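Local structure of type III effector HopU1 (3U0J) at residues L54-Q59 / Q101-H106; D46-A51 / L63-L68; S93-H98 / S231-A236; D67-F72 / Y88-S93. The protein probably transfers ADP-ribose from NAD+ to arginine side chains of target proteins, acting as a type III effector of the plant pathogen Pseudomonas syringae. All blocks are in the same frame, centred on the assembly; numbering follows the deposited sequence.

Overall arrangement
Helix 89-99 ties the four contacts together. Contacts 3 and 4 both use it and share Ser93, their centres about 9 Å apart; contacts 2 and 4 share helix 65-71, centres about 8 Å apart. Contact 1 pairs strand 55-56, which follows helix 41-52, with strand 103-108, which follows helix 89-99, its centre about 12 Å from that of contact 2, and Tyr103 OH probably donates a hydrogen bond to Leu63 O (2.8 Å). The centres of contacts 1, 2 and 4 lie about 17 to 18 Å from the chain centre. Contact 3, its centre at about 10 Å, joins this helical part to the loop that leads into strand 241-243, whose Glu241 fits the Glu-x-Glu motif of the enzyme family.

Contact 1: residues L54-Q59 / Q101-H106; sequences LHVDAQ and QDYSSH
Val56 lies alongside the Tyr103 ring, both side chains pointing the same way, and its CG1 comes within 3.7 Å of Tyr103 CE1. CG1 stands anti to the backbone N (chi1 -158°), which leaves CG2 close to the same part of the ring, against CE1 and CD1. Leu54 comes from another direction: it crosses Tyr103 at about a right angle and sets CD1 4.0 Å from Tyr103 CB. Asp102 CB, from the ring's own segment, sits over the centre of one face, on the same side of the ring plane as Val56.

Beneath these side chains the backbones are joined at two antiparallel bridges. His55 and Ser104 form the hydrogen-bonded pair: His55 N gives a nearly straight bond to Ser104 O (3.0 Å, 168°), almost along the C=O axis, and Ser104 N returns one to His55 O at 3.2 Å. Val56 and Tyr103 form the non-hydrogen-bonded pair. Beyond it Asp57 N reaches Asp102 O at 2.8 Å, in the carbonyl plane. His55 and Ser104 direct their side chains to the sheet face opposite that of Val56 and Tyr103.

A polar turn follows residues 55-56, and another interrupts strand 103-108: Asp57 OD1 accepts from Gln59 N in an Asx turn, and Ser104 OG accepts from His106 N in an ST turn; Ser104 OG is also hydrogen-bonded to Thr114 O, and Tyr103 OH to Leu63 O. Residues 55-56 are thus a short outer strand of a three-stranded antiparallel sheet, whose middle strand, 103-108, carries Tyr103 against helix 89-99.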
loop_
_atom_site.group_PDB
_atom_site.type_symbol
_atom_site.label_atom_id
_atom_site.label_comp_id
_atom_site.label_asym_id
_atom_site.label_seq_id
_atom_site.Cartn_x
_atom_site.Cartn_y
_atom_site.Cartn_z
ATOM N N LEU A 54 -2.975 17.756 -6.159
ATOM C CA LEU A 54 -4.012 16.728 -6.196
ATOM C C LEU A 54 -5.403 17.330 -6.009
ATOM O O LEU A 54 -5.585 18.321 -5.320
ATOM C CB LEU A 54 -3.782 15.664 -5.119
ATOM C CG LEU A 54 -2.494 14.840 -5.139
ATOM C CD1 LEU A 54 -2.410 13.905 -3.911
ATOM C CD2 LEU A 54 -2.433 14.064 -6.404
ATOM N N HIS A 55 -6.395 16.710 -6.614
ATOM C CA HIS A 55 -7.756 17.115 -6.383
ATOM C C HIS A 55 -8.320 16.324 -5.229
ATOM O O HIS A 55 -8.097 15.119 -5.117
ATOM C CB HIS A 55 -8.576 16.892 -7.648
ATOM C CG HIS A 55 -8.113 17.725 -8.795
ATOM N ND1 HIS A 55 -7.324 17.225 -9.806
ATOM C CD2 HIS A 55 -8.273 19.043 -9.058
ATOM C CE1 HIS A 55 -7.039 18.191 -10.663
ATOM N NE2 HIS A 55 -7.602 19.304 -10.228
ATOM N N VAL A 56 -9.048 17.008 -4.360
ATOM C CA VAL A 56 -9.732 16.326 -3.274
ATOM C C VAL A 56 -11.219 16.225 -3.572
ATOM O O VAL A 56 -11.835 17.177 -4.079
ATOM C CB VAL A 56 -9.549 17.050 -1.943
ATOM C CG1 VAL A 56 -9.780 16.084 -0.821
ATOM C CG2 VAL A 56 -8.152 17.653 -1.858
ATOM N N ASP A 57 -11.791 15.067 -3.250
ATOM C CA ASP A 57 -13.195 14.795 -3.526
ATOM C C ASP A 57 -14.059 15.726 -2.713
ATOM O O ASP A 57 -14.103 15.623 -1.485
ATOM C CB ASP A 57 -13.530 13.352 -3.176
ATOM C CG ASP A 57 -15.017 13.081 -3.159
ATOM O OD1 ASP A 57 -15.786 13.885 -3.719
ATOM O OD2 ASP A 57 -15.421 12.049 -2.590
ATOM N N ALA A 58 -14.756 16.627 -3.401
ATOM C CA ALA A 58 -15.578 17.623 -2.716
ATOM C C ALA A 58 -16.819 17.010 -2.043
ATOM O O ALA A 58 -17.367 17.576 -1.087
ATOM C CB ALA A 58 -15.970 18.751 -3.676
ATOM N N GLN A 59 -17.255 15.855 -2.536
ATOM C CA GLN A 59 -18.449 15.203 -1.996
ATOM C C GLN A 59 -18.165 14.545 -0.654
ATOM O O GLN A 59 -18.994 13.811 -0.121
ATOM C CB GLN A 59 -19.024 14.182 -2.993
ATOM C CG GLN A 59 -19.363 14.772 -4.363
ATOM C CD GLN A 59 -19.974 16.177 -4.269
ATOM O OE1 GLN A 59 -20.781 16.468 -3.370
ATOM N NE2 GLN A 59 -19.587 17.054 -5.200
ATOM N N GLN A 101 -9.460 7.373 -0.594
ATOM C CA GLN A 101 -10.191 7.177 -1.825
ATOM C C GLN A 101 -10.532 8.540 -2.406
ATOM O O GLN A 101 -11.257 8.606 -3.393
ATOM C CB GLN A 101 -11.482 6.426 -1.514
ATOM C CG GLN A 101 -11.750 5.206 -2.359
ATOM C CD GLN A 101 -10.812 4.025 -2.058
ATOM O OE1 GLN A 101 -10.394 3.802 -0.909
ATOM N NE2 GLN A 101 -10.496 3.251 -3.103
ATOM N N ASP A 102 -10.009 9.615 -1.802
ATOM C CA ASP A 102 -10.444 10.979 -2.108
ATOM C C ASP A 102 -9.551 11.807 -2.982
ATOM O O ASP A 102 -9.906 12.941 -3.269
ATOM C CB ASP A 102 -10.558 11.812 -0.848
ATOM C CG ASP A 102 -11.201 11.085 0.275
ATOM O OD1 ASP A 102 -12.129 10.285 -0.004
ATOM O OD2 ASP A 102 -10.777 11.328 1.434
ATOM N N TYR A 103 -8.375 11.312 -3.353
ATOM C CA TYR A 103 -7.457 12.130 -4.159
ATOM C C TYR A 103 -7.267 11.526 -5.537
ATOM O O TYR A 103 -7.235 10.302 -5.690
ATOM C CB TYR A 103 -6.096 12.306 -3.464
ATOM C CG TYR A 103 -6.242 12.668 -2.022
ATOM C CD1 TYR A 103 -6.421 13.976 -1.647
ATOM C CD2 TYR A 103 -6.260 11.699 -1.040
ATOM C CE1 TYR A 103 -6.585 14.318 -0.343
ATOM C CE2 TYR A 103 -6.424 12.034 0.275
ATOM C CZ TYR A 103 -6.584 13.353 0.620
ATOM O OH TYR A 103 -6.754 13.730 1.932
ATOM N N SER A 104 -7.152 12.393 -6.538
ATOM C CA SER A 104 -6.780 11.972 -7.873
ATOM C C SER A 104 -5.916 13.054 -8.510
ATOM O O SER A 104 -6.071 14.250 -8.223
ATOM C CB SER A 104 -8.024 11.676 -8.724
ATOM O OG SER A 104 -7.673 11.494 -10.086
ATOM N N SER A 105 -4.988 12.632 -9.361
ATOM C CA SER A 105 -4.205 13.561 -10.163
ATOM C C SER A 105 -5.124 14.339 -11.087
ATOM O O SER A 105 -4.811 15.461 -11.459
ATOM C CB SER A 105 -3.223 12.791 -11.024
ATOM O OG SER A 105 -3.916 11.855 -11.832
ATOM N N HIS A 106 -6.261 13.741 -11.460
ATOM C CA HIS A 106 -7.122 14.335 -12.475
ATOM C C HIS A 106 -8.531 14.603 -12.028
ATOM O O HIS A 106 -8.968 14.122 -10.984
ATOM C CB HIS A 106 -7.177 13.463 -13.711
ATOM C CG HIS A 106 -5.930 13.507 -14.516
ATOM N ND1 HIS A 106 -4.724 13.043 -14.037
ATOM C CD2 HIS A 106 -5.691 13.970 -15.766
ATOM C CE1 HIS A 106 -3.797 13.195 -14.967
ATOM N NE2 HIS A 106 -4.359 13.756 -16.028
#

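Contact 2: residues D46-A51 / L63-L68; sequences DFYRFA and LSIDDL
A capping box opens the helix 65-71, and the first turn of that helix packs against the helix 41-52. Ser64 is the N-cap: its N donates to Asp67 OD2 at 3.0 Å, meeting the carboxylate from above its plane, while Asp67 N returns a weak bond to Ser64 OG (3.3 Å). The carboxylate therefore lies at the positive end of the helix dipole, which would tend to favour its ionised form.

Just past the cap, Ile65 is the main apolar side chain of the contact. Its CG1 is anti to the backbone N (chi1 -173°), so that the branch runs toward the other helix and CG1 rests 3.7 Å from Ala51 CB. CG2, in the crowded place between N and the carbonyl carbon, meets Tyr48 CE1 at 3.7 Å. At the tip, CD1 touches Phe47 CE2 at 3.9 Å.

Polar links flank this packing. Tyr48 OH donates to Asp66 OD1 (2.5 Å), which receives it on its syn lone pair, with ring and carboxylate planes only 20° apart. A water accepts from Ile65 N and donates to Ala51 O, filling the hydrogen-bonding need of an amide in the first turn of its helix. With Phe47 also packed against helices 89-99 and 145-162, this is a helix-helix interface built on the first turn of a helix that opens with a capping box.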
loop_
_atom_site.group_PDB
_atom_site.type_symbol
_atom_site.label_atom_id
_atom_site.label_comp_id
_atom_site.label_asym_id
_atom_site.label_seq_id
_atom_site.Cartn_x
_atom_site.Cartn_y
_atom_site.Cartn_z
ATOM N N ASP A 46 9.438 18.386 -2.914
ATOM C CA ASP A 46 8.850 17.849 -4.117
ATOM C C ASP A 46 7.459 17.344 -3.752
ATOM O O ASP A 46 6.454 17.757 -4.344
ATOM C CB ASP A 46 9.696 16.689 -4.620
ATOM C CG ASP A 46 10.972 17.141 -5.279
ATOM O OD1 ASP A 46 11.109 18.364 -5.514
ATOM O OD2 ASP A 46 11.839 16.271 -5.569
ATOM N N PHE A 47 7.411 16.464 -2.751
ATOM C CA PHE A 47 6.154 15.857 -2.340
ATOM C C PHE A 47 5.055 16.862 -2.001
ATOM O O PHE A 47 3.914 16.718 -2.438
ATOM C CB PHE A 47 6.341 14.933 -1.154
ATOM C CG PHE A 47 5.058 14.313 -0.695
ATOM C CD1 PHE A 47 4.548 13.187 -1.338
ATOM C CD2 PHE A 47 4.327 14.880 0.347
ATOM C CE1 PHE A 47 3.352 12.619 -0.924
ATOM C CE2 PHE A 47 3.129 14.316 0.770
ATOM C CZ PHE A 47 2.637 13.189 0.139
ATOM N N TYR A 48 5.395 17.854 -1.195
ATOM C CA TYR A 48 4.447 18.892 -0.849
ATOM C C TYR A 48 3.845 19.544 -2.106
ATOM O O TYR A 48 2.625 19.717 -2.204
ATOM C CB TYR A 48 5.091 19.957 0.042
ATOM C CG TYR A 48 4.134 21.063 0.318
ATOM C CD1 TYR A 48 3.141 20.912 1.258
ATOM C CD2 TYR A 48 4.175 22.246 -0.406
ATOM C CE1 TYR A 48 2.218 21.922 1.500
ATOM C CE2 TYR A 48 3.255 23.270 -0.171
ATOM C CZ TYR A 48 2.279 23.096 0.786
ATOM O OH TYR A 48 1.354 24.090 1.038
ATOM N N ARG A 49 4.693 19.898 -3.066
ATOM C CA ARG A 49 4.216 20.507 -4.299
ATOM C C ARG A 49 3.406 19.522 -5.133
ATOM O O ARG A 49 2.454 19.910 -5.808
ATOM C CB ARG A 49 5.381 21.070 -5.142
ATOM C CG ARG A 49 5.794 22.509 -4.793
ATOM C CD ARG A 49 4.592 23.423 -4.473
ATOM N NE ARG A 49 5.009 24.554 -3.652
ATOM C CZ ARG A 49 4.186 25.467 -3.148
ATOM N NH1 ARG A 49 2.887 25.388 -3.407
ATOM N NH2 ARG A 49 4.668 26.466 -2.397
ATOM N N PHE A 50 3.802 18.255 -5.100
ATOM C CA PHE A 50 3.083 17.215 -5.813
ATOM C C PHE A 50 1.704 17.115 -5.243
ATOM O O PHE A 50 0.715 17.130 -5.984
ATOM C CB PHE A 50 3.771 15.853 -5.663
ATOM C CG PHE A 50 2.865 14.666 -5.950
ATOM C CD1 PHE A 50 2.639 14.234 -7.252
ATOM C CD2 PHE A 50 2.241 13.982 -4.919
ATOM C CE1 PHE A 50 1.800 13.135 -7.521
ATOM C CE2 PHE A 50 1.410 12.895 -5.183
ATOM C CZ PHE A 50 1.197 12.473 -6.491
ATOM N N ALA A 51 1.644 17.003 -3.921
ATOM C CA ALA A 51 0.387 16.746 -3.239
ATOM C C ALA A 51 -0.536 17.947 -3.297
ATOM O O ALA A 51 -1.766 17.817 -3.150
ATOM C CB ALA A 51 0.638 16.339 -1.792
ATOM N N LEU A 63 -9.362 16.456 3.105
ATOM C CA LEU A 63 -8.213 17.078 3.735
ATOM C C LEU A 63 -7.153 17.393 2.714
ATOM O O LEU A 63 -6.672 16.479 2.042
ATOM C CB LEU A 63 -7.604 16.130 4.753
ATOM C CG LEU A 63 -8.454 15.915 5.999
ATOM C CD1 LEU A 63 -7.712 15.025 6.987
ATOM C CD2 LEU A 63 -8.809 17.254 6.628
ATOM N N SER A 64 -6.763 18.664 2.610
ATOM C CA SER A 64 -5.700 19.049 1.689
ATOM C C SER A 64 -4.324 18.743 2.271
ATOM O O SER A 64 -4.181 18.347 3.432
ATOM C CB SER A 64 -5.786 20.530 1.345
ATOM O OG SER A 64 -5.594 21.325 2.504
ATOM N N ILE A 65 -3.299 18.919 1.459
ATOM C CA ILE A 65 -1.973 18.641 1.945
ATOM C C ILE A 65 -1.685 19.551 3.140
ATOM O O ILE A 65 -1.026 19.142 4.083
ATOM C CB ILE A 65 -0.908 18.775 0.826
ATOM C CG1 ILE A 65 0.466 18.314 1.318
ATOM C CG2 ILE A 65 -0.833 20.200 0.321
ATOM C CD1 ILE A 65 0.469 16.956 2.012
ATOM N N ASP A 66 -2.191 20.779 3.113
ATOM C CA ASP A 66 -1.965 21.680 4.238
ATOM C C ASP A 66 -2.671 21.127 5.475
ATOM O O ASP A 66 -2.069 21.001 6.534
ATOM C CB ASP A 66 -2.430 23.102 3.930
ATOM C CG ASP A 66 -1.541 23.807 2.920
ATOM O OD1 ASP A 66 -0.377 23.379 2.753
ATOM O OD2 ASP A 66 -2.007 24.791 2.295
ATOM N N ASP A 67 -3.945 20.780 5.342
ATOM C CA ASP A 67 -4.633 20.098 6.427
ATOM C C ASP A 67 -3.852 18.877 6.933
ATOM O O ASP A 67 -3.810 18.610 8.135
ATOM C CB ASP A 67 -6.025 19.660 5.986
ATOM C CG ASP A 67 -6.903 20.818 5.588
ATOM O OD1 ASP A 67 -6.743 21.920 6.170
ATOM O OD2 ASP A 67 -7.765 20.609 4.696
ATOM N N LEU A 68 -3.246 18.117 6.032
ATOM C CA LEU A 68 -2.517 16.934 6.475
ATOM C C LEU A 68 -1.213 17.310 7.155
ATOM O O LEU A 68 -0.874 16.767 8.217
ATOM C CB LEU A 68 -2.241 15.991 5.316
ATOM C CG LEU A 68 -3.504 15.305 4.819
ATOM C CD1 LEU A 68 -3.166 14.470 3.606
ATOM C CD2 LEU A 68 -4.138 14.473 5.932
HETATM O O HOH W 1 -3.941 18.900 -1.511
#

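Contact 3: residues S93-H98 / S231-A236; sequences SAIYMH and SGSSQA
Tyr96 can be traced outward from the helix 89-99, its CG anti to the backbone N (chi1 -174°). CB lies 3.4 Å from Ser233 O, and the same carbonyl oxygen sits at the ring edge, near the ring plane, 3.4 Å from CD2. Further along, CE2 meets Gln235 CA at 3.7 Å. Above the ring, Gln235 CB forms a CH-pi contact, 4.1 Å from the Tyr96 ring centroid and 20° off the normal. At the tip, OH lies 3.7 Å from Gln235 CG, beside the extended glutamine chain.

The preceding residue, Ile95, directs CG2, anti to its backbone N, onto Ser233 CB at 3.5 Å, and CD1 approaches the same CB, so a serine methylene is gripped by two branches of the isoleucine.

The loop's polar groups are answered mainly from elsewhere. Gln235 N donates to Thr99 OG1 near the end of the helix, and Ser234 OG, which accepts from Ala236 N in an ST turn, is hydrogen-bonded to Glu241, a residue that probably belongs to the Glu-x-Glu motif of this family. With no clear hydrogen bond between the two segments themselves, their mutual fit rests mainly on van der Waals and CH-pi packing.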
loop_
_atom_site.group_PDB
_atom_site.type_symbol
_atom_site.label_atom_id
_atom_site.label_comp_id
_atom_site.label_asym_id
_atom_site.label_seq_id
_atom_site.Cartn_x
_atom_site.Cartn_y
_atom_site.Cartn_z
ATOM N N SER A 93 1.637 11.916 5.487
ATOM C CA SER A 93 0.696 12.361 4.458
ATOM C C SER A 93 0.680 11.430 3.243
ATOM O O SER A 93 -0.377 11.155 2.674
ATOM C CB SER A 93 1.015 13.798 4.015
ATOM O OG SER A 93 0.990 14.685 5.116
ATOM N N ALA A 94 1.855 10.959 2.840
ATOM C CA ALA A 94 1.939 10.058 1.714
ATOM C C ALA A 94 1.207 8.762 2.079
ATOM O O ALA A 94 0.433 8.236 1.281
ATOM C CB ALA A 94 3.363 9.803 1.353
ATOM N N ILE A 95 1.411 8.250 3.288
ATOM C CA ILE A 95 0.681 7.042 3.660
ATOM C C ILE A 95 -0.821 7.323 3.658
ATOM O O ILE A 95 -1.602 6.594 3.049
ATOM C CB ILE A 95 1.052 6.553 5.042
ATOM C CG1 ILE A 95 2.466 5.999 5.065
ATOM C CG2 ILE A 95 0.064 5.504 5.494
ATOM C CD1 ILE A 95 2.958 5.795 6.473
ATOM N N TYR A 96 -1.218 8.384 4.349
ATOM C CA TYR A 96 -2.625 8.765 4.412
ATOM C C TYR A 96 -3.233 8.837 3.013
ATOM O O TYR A 96 -4.229 8.174 2.734
ATOM C CB TYR A 96 -2.789 10.108 5.126
ATOM C CG TYR A 96 -4.228 10.523 5.360
ATOM C CD1 TYR A 96 -4.961 11.152 4.364
ATOM C CD2 TYR A 96 -4.844 10.310 6.588
ATOM C CE1 TYR A 96 -6.283 11.547 4.578
ATOM C CE2 TYR A 96 -6.152 10.700 6.818
ATOM C CZ TYR A 96 -6.875 11.315 5.817
ATOM O OH TYR A 96 -8.191 11.697 6.039
ATOM N N MET A 97 -2.620 9.632 2.137
ATOM C CA MET A 97 -3.166 9.879 0.808
ATOM C C MET A 97 -3.238 8.598 -0.004
ATOM O O MET A 97 -4.144 8.428 -0.818
ATOM C CB MET A 97 -2.354 10.929 0.061
ATOM C CG MET A 97 -2.566 12.330 0.585
ATOM S SD MET A 97 -1.510 13.539 -0.222
ATOM C CE MET A 97 -2.696 14.857 -0.283
ATOM N N HIS A 98 -2.309 7.683 0.235
ATOM C CA HIS A 98 -2.332 6.402 -0.472
ATOM C C HIS A 98 -3.444 5.454 0.018
ATOM O O HIS A 98 -3.914 4.607 -0.750
ATOM C CB HIS A 98 -0.974 5.723 -0.367
ATOM C CG HIS A 98 -0.738 4.673 -1.404
ATOM N ND1 HIS A 98 -0.278 4.968 -2.667
ATOM C CD2 HIS A 98 -0.878 3.325 -1.358
ATOM C CE1 HIS A 98 -0.151 3.847 -3.361
ATOM N NE2 HIS A 98 -0.500 2.836 -2.587
ATOM N N SER A 231 -1.083 1.809 10.397
ATOM C CA SER A 231 -2.390 2.111 10.955
ATOM C C SER A 231 -2.438 3.507 11.584
ATOM O O SER A 231 -3.485 4.133 11.612
ATOM C CB SER A 231 -2.801 1.051 11.964
ATOM O OG SER A 231 -1.844 0.960 12.995
ATOM N N GLY A 232 -1.307 4.001 12.068
ATOM C CA GLY A 232 -1.275 5.331 12.660
ATOM C C GLY A 232 -1.518 6.472 11.683
ATOM O O GLY A 232 -2.110 7.482 12.037
ATOM N N SER A 233 -1.061 6.293 10.450
ATOM C CA SER A 233 -1.176 7.291 9.400
ATOM C C SER A 233 -2.325 7.035 8.456
ATOM O O SER A 233 -2.657 7.887 7.645
ATOM C CB SER A 233 0.081 7.259 8.554
ATOM O OG SER A 233 1.126 7.921 9.220
ATOM N N SER A 234 -2.889 5.834 8.525
ATOM C CA SER A 234 -3.945 5.426 7.610
ATOM C C SER A 234 -5.224 6.242 7.793
ATOM O O SER A 234 -5.540 6.679 8.900
ATOM C CB SER A 234 -4.244 3.947 7.791
ATOM O OG SER A 234 -5.208 3.537 6.832
ATOM N N GLN A 235 -5.943 6.466 6.701
ATOM C CA GLN A 235 -7.203 7.190 6.769
ATOM C C GLN A 235 -8.200 6.367 7.565
ATOM O O GLN A 235 -9.125 6.901 8.203
ATOM C CB GLN A 235 -7.771 7.450 5.374
ATOM C CG GLN A 235 -9.089 8.187 5.430
ATOM C CD GLN A 235 -9.647 8.526 4.069
ATOM O OE1 GLN A 235 -9.795 9.707 3.729
ATOM N NE2 GLN A 235 -9.982 7.498 3.281
ATOM N N ALA A 236 -7.998 5.052 7.500
ATOM C CA ALA A 236 -8.796 4.094 8.252
ATOM C C ALA A 236 -7.907 3.168 9.096
ATOM O O ALA A 236 -7.633 2.031 8.718
ATOM C CB ALA A 236 -9.687 3.293 7.311
#

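Contact 4: residues D67-F72 / Y88-S93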
loop_
_atom_site.group_PDB
_atom_site.type_symbol
_atom_site.label_atom_id
_atom_site.label_comp_id
_atom_site.label_asym_id
_atom_site.label_seq_id
_atom_site.Cartn_x
_atom_site.Cartn_y
_atom_site.Cartn_z
ATOM N N ASP A 67 -3.945 20.780 5.342
ATOM C CA ASP A 67 -4.633 20.098 6.427
ATOM C C ASP A 67 -3.852 18.877 6.933
ATOM O O ASP A 67 -3.810 18.610 8.135
ATOM C CB ASP A 67 -6.025 19.660 5.986
ATOM C CG ASP A 67 -6.903 20.818 5.588
ATOM O OD1 ASP A 67 -6.743 21.920 6.170
ATOM O OD2 ASP A 67 -7.765 20.609 4.696
ATOM N N LEU A 68 -3.246 18.117 6.032
ATOM C CA LEU A 68 -2.517 16.934 6.475
ATOM C C LEU A 68 -1.213 17.310 7.155
ATOM O O LEU A 68 -0.874 16.767 8.217
ATOM C CB LEU A 68 -2.241 15.991 5.316
ATOM C CG LEU A 68 -3.504 15.305 4.819
ATOM C CD1 LEU A 68 -3.166 14.470 3.606
ATOM C CD2 LEU A 68 -4.138 14.473 5.932
ATOM N N MET A 69 -0.493 18.246 6.534
ATOM C CA MET A 69 0.793 18.720 7.032
ATOM C C MET A 69 0.578 19.220 8.443
ATOM O O MET A 69 1.487 19.242 9.279
ATOM C CB MET A 69 1.334 19.834 6.144
ATOM C CG MET A 69 1.962 19.332 4.845
ATOM S SD MET A 69 3.635 18.759 5.051
ATOM C CE MET A 69 3.333 17.060 5.123
ATOM N N ASP A 70 -0.656 19.588 8.723
ATOM C CA ASP A 70 -0.959 20.137 10.010
ATOM C C ASP A 70 -1.264 19.020 11.016
ATOM O O ASP A 70 -0.694 18.967 12.097
ATOM C CB ASP A 70 -2.109 21.109 9.882
ATOM C CG ASP A 70 -2.259 21.945 11.098
ATOM O OD1 ASP A 70 -1.263 22.642 11.430
ATOM O OD2 ASP A 70 -3.347 21.889 11.729
ATOM N N LYS A 71 -2.144 18.105 10.651
ATOM C CA LYS A 71 -2.495 17.062 11.587
ATOM C C LYS A 71 -1.268 16.193 11.867
ATOM O O LYS A 71 -1.106 15.675 12.972
ATOM C CB LYS A 71 -3.700 16.245 11.090
ATOM C CG LYS A 71 -3.428 14.824 10.624
ATOM C CD LYS A 71 -4.732 14.045 10.509
ATOM C CE LYS A 71 -4.539 12.551 10.741
ATOM N NZ LYS A 71 -5.505 12.016 11.763
ATOM N N PHE A 72 -0.381 16.066 10.882
ATOM C CA PHE A 72 0.773 15.184 11.038
ATOM C C PHE A 72 2.045 15.866 11.549
ATOM O O PHE A 72 3.091 15.231 11.676
ATOM C CB PHE A 72 1.023 14.381 9.760
ATOM C CG PHE A 72 0.020 13.268 9.545
ATOM C CD1 PHE A 72 -0.733 13.194 8.368
ATOM C CD2 PHE A 72 -0.197 12.318 10.529
ATOM C CE1 PHE A 72 -1.663 12.191 8.169
ATOM C CE2 PHE A 72 -1.121 11.313 10.333
ATOM C CZ PHE A 72 -1.859 11.250 9.144
ATOM N N TYR A 88 8.665 11.960 9.051
ATOM C CA TYR A 88 8.223 13.289 8.675
ATOM C C TYR A 88 6.730 13.380 8.361
ATOM O O TYR A 88 6.090 12.379 8.046
ATOM C CB TYR A 88 9.055 13.784 7.506
ATOM C CG TYR A 88 10.491 14.044 7.879
ATOM C CD1 TYR A 88 10.898 15.297 8.312
ATOM C CD2 TYR A 88 11.443 13.037 7.797
ATOM C CE1 TYR A 88 12.212 15.542 8.655
ATOM C CE2 TYR A 88 12.766 13.271 8.128
ATOM C CZ TYR A 88 13.144 14.525 8.561
ATOM O OH TYR A 88 14.457 14.761 8.898
ATOM N N PRO A 89 6.153 14.587 8.487
ATOM C CA PRO A 89 4.748 14.819 8.143
ATOM C C PRO A 89 4.472 14.517 6.671
ATOM O O PRO A 89 3.403 14.018 6.314
ATOM C CB PRO A 89 4.568 16.303 8.417
ATOM C CG PRO A 89 5.558 16.606 9.470
ATOM C CD PRO A 89 6.751 15.745 9.172
ATOM N N GLU A 90 5.437 14.816 5.817
ATOM C CA GLU A 90 5.286 14.509 4.405
ATOM C C GLU A 90 5.112 12.994 4.228
ATOM O O GLU A 90 4.384 12.547 3.346
ATOM C CB GLU A 90 6.473 15.059 3.588
ATOM C CG GLU A 90 6.563 16.593 3.554
ATOM C CD GLU A 90 7.279 17.231 4.774
ATOM O OE1 GLU A 90 7.522 16.544 5.794
ATOM O OE2 GLU A 90 7.604 18.437 4.705
ATOM N N GLU A 91 5.749 12.207 5.087
ATOM C CA GLU A 91 5.651 10.758 4.982
ATOM C C GLU A 91 4.317 10.259 5.511
ATOM O O GLU A 91 3.645 9.429 4.885
ATOM C CB GLU A 91 6.826 10.082 5.684
ATOM C CG GLU A 91 8.078 10.087 4.839
ATOM C CD GLU A 91 9.365 10.172 5.636
ATOM O OE1 GLU A 91 9.304 10.411 6.864
ATOM O OE2 GLU A 91 10.446 9.987 5.031
ATOM N N CYS A 92 3.909 10.780 6.657
ATOM C CA CYS A 92 2.578 10.439 7.154
ATOM C C CYS A 92 1.541 10.729 6.082
ATOM O O CYS A 92 0.696 9.892 5.791
ATOM C CB CYS A 92 2.258 11.208 8.428
ATOM S SG CYS A 92 3.307 10.714 9.782
ATOM N N SER A 93 1.637 11.916 5.487
ATOM C CA SER A 93 0.696 12.361 4.458
ATOM C C SER A 93 0.680 11.430 3.243
ATOM O O SER A 93 -0.377 11.155 2.674
ATOM C CB SER A 93 1.015 13.798 4.015
ATOM O OG SER A 93 0.990 14.685 5.116
#
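The innermost pair is Phe72 and Cys92. Cys92 CB lies over one face of the Phe72 ring, offset toward the rim and 3.5 Å from the ring centroid, a CH-pi contact; SG follows obliquely, 4.5 Å from that centroid, a sulfur-aromatic contact. Lys71 CG occupies the opposite face, so the ring is sandwiched between the last residue of helix 65-71 and helix 89-99. Beside it, Pro89 CG rests 3.6 Å from Phe72 O.

Met69 comes from the other flank. Bent at chi2 and chi3, its chain crosses Glu90 at about a right angle and places SD 3.9 Å from Glu90 CG, while CE turns in toward Pro89 CB at 3.6 Å. Leu68 CB and Met69 CE both meet Ser93 OG.

Behind these lie bonds that organise the start of helix 89-99. Ser93 OG donates to Pro89 O (2.8 Å) from above the carbonyl plane, and Ser93 N uses the same oxygen. Tyr88 is the N-cap, and its N donates to Glu91 OE1 (2.8 Å) on the anti lone pair. Glu91 OE2 is held by a salt bridge to Arg157 and bonds to Ser153 and Ser39. Phe77 meets Phe72 edge-to-face.

The axes of the short helical segments 67-71 and 89-93 pass 8.6 Å apart at 118°, a steeply crossed pair in which the C-terminal end of helix 65-71 packs on the proline-led N-terminus of helix 89-99.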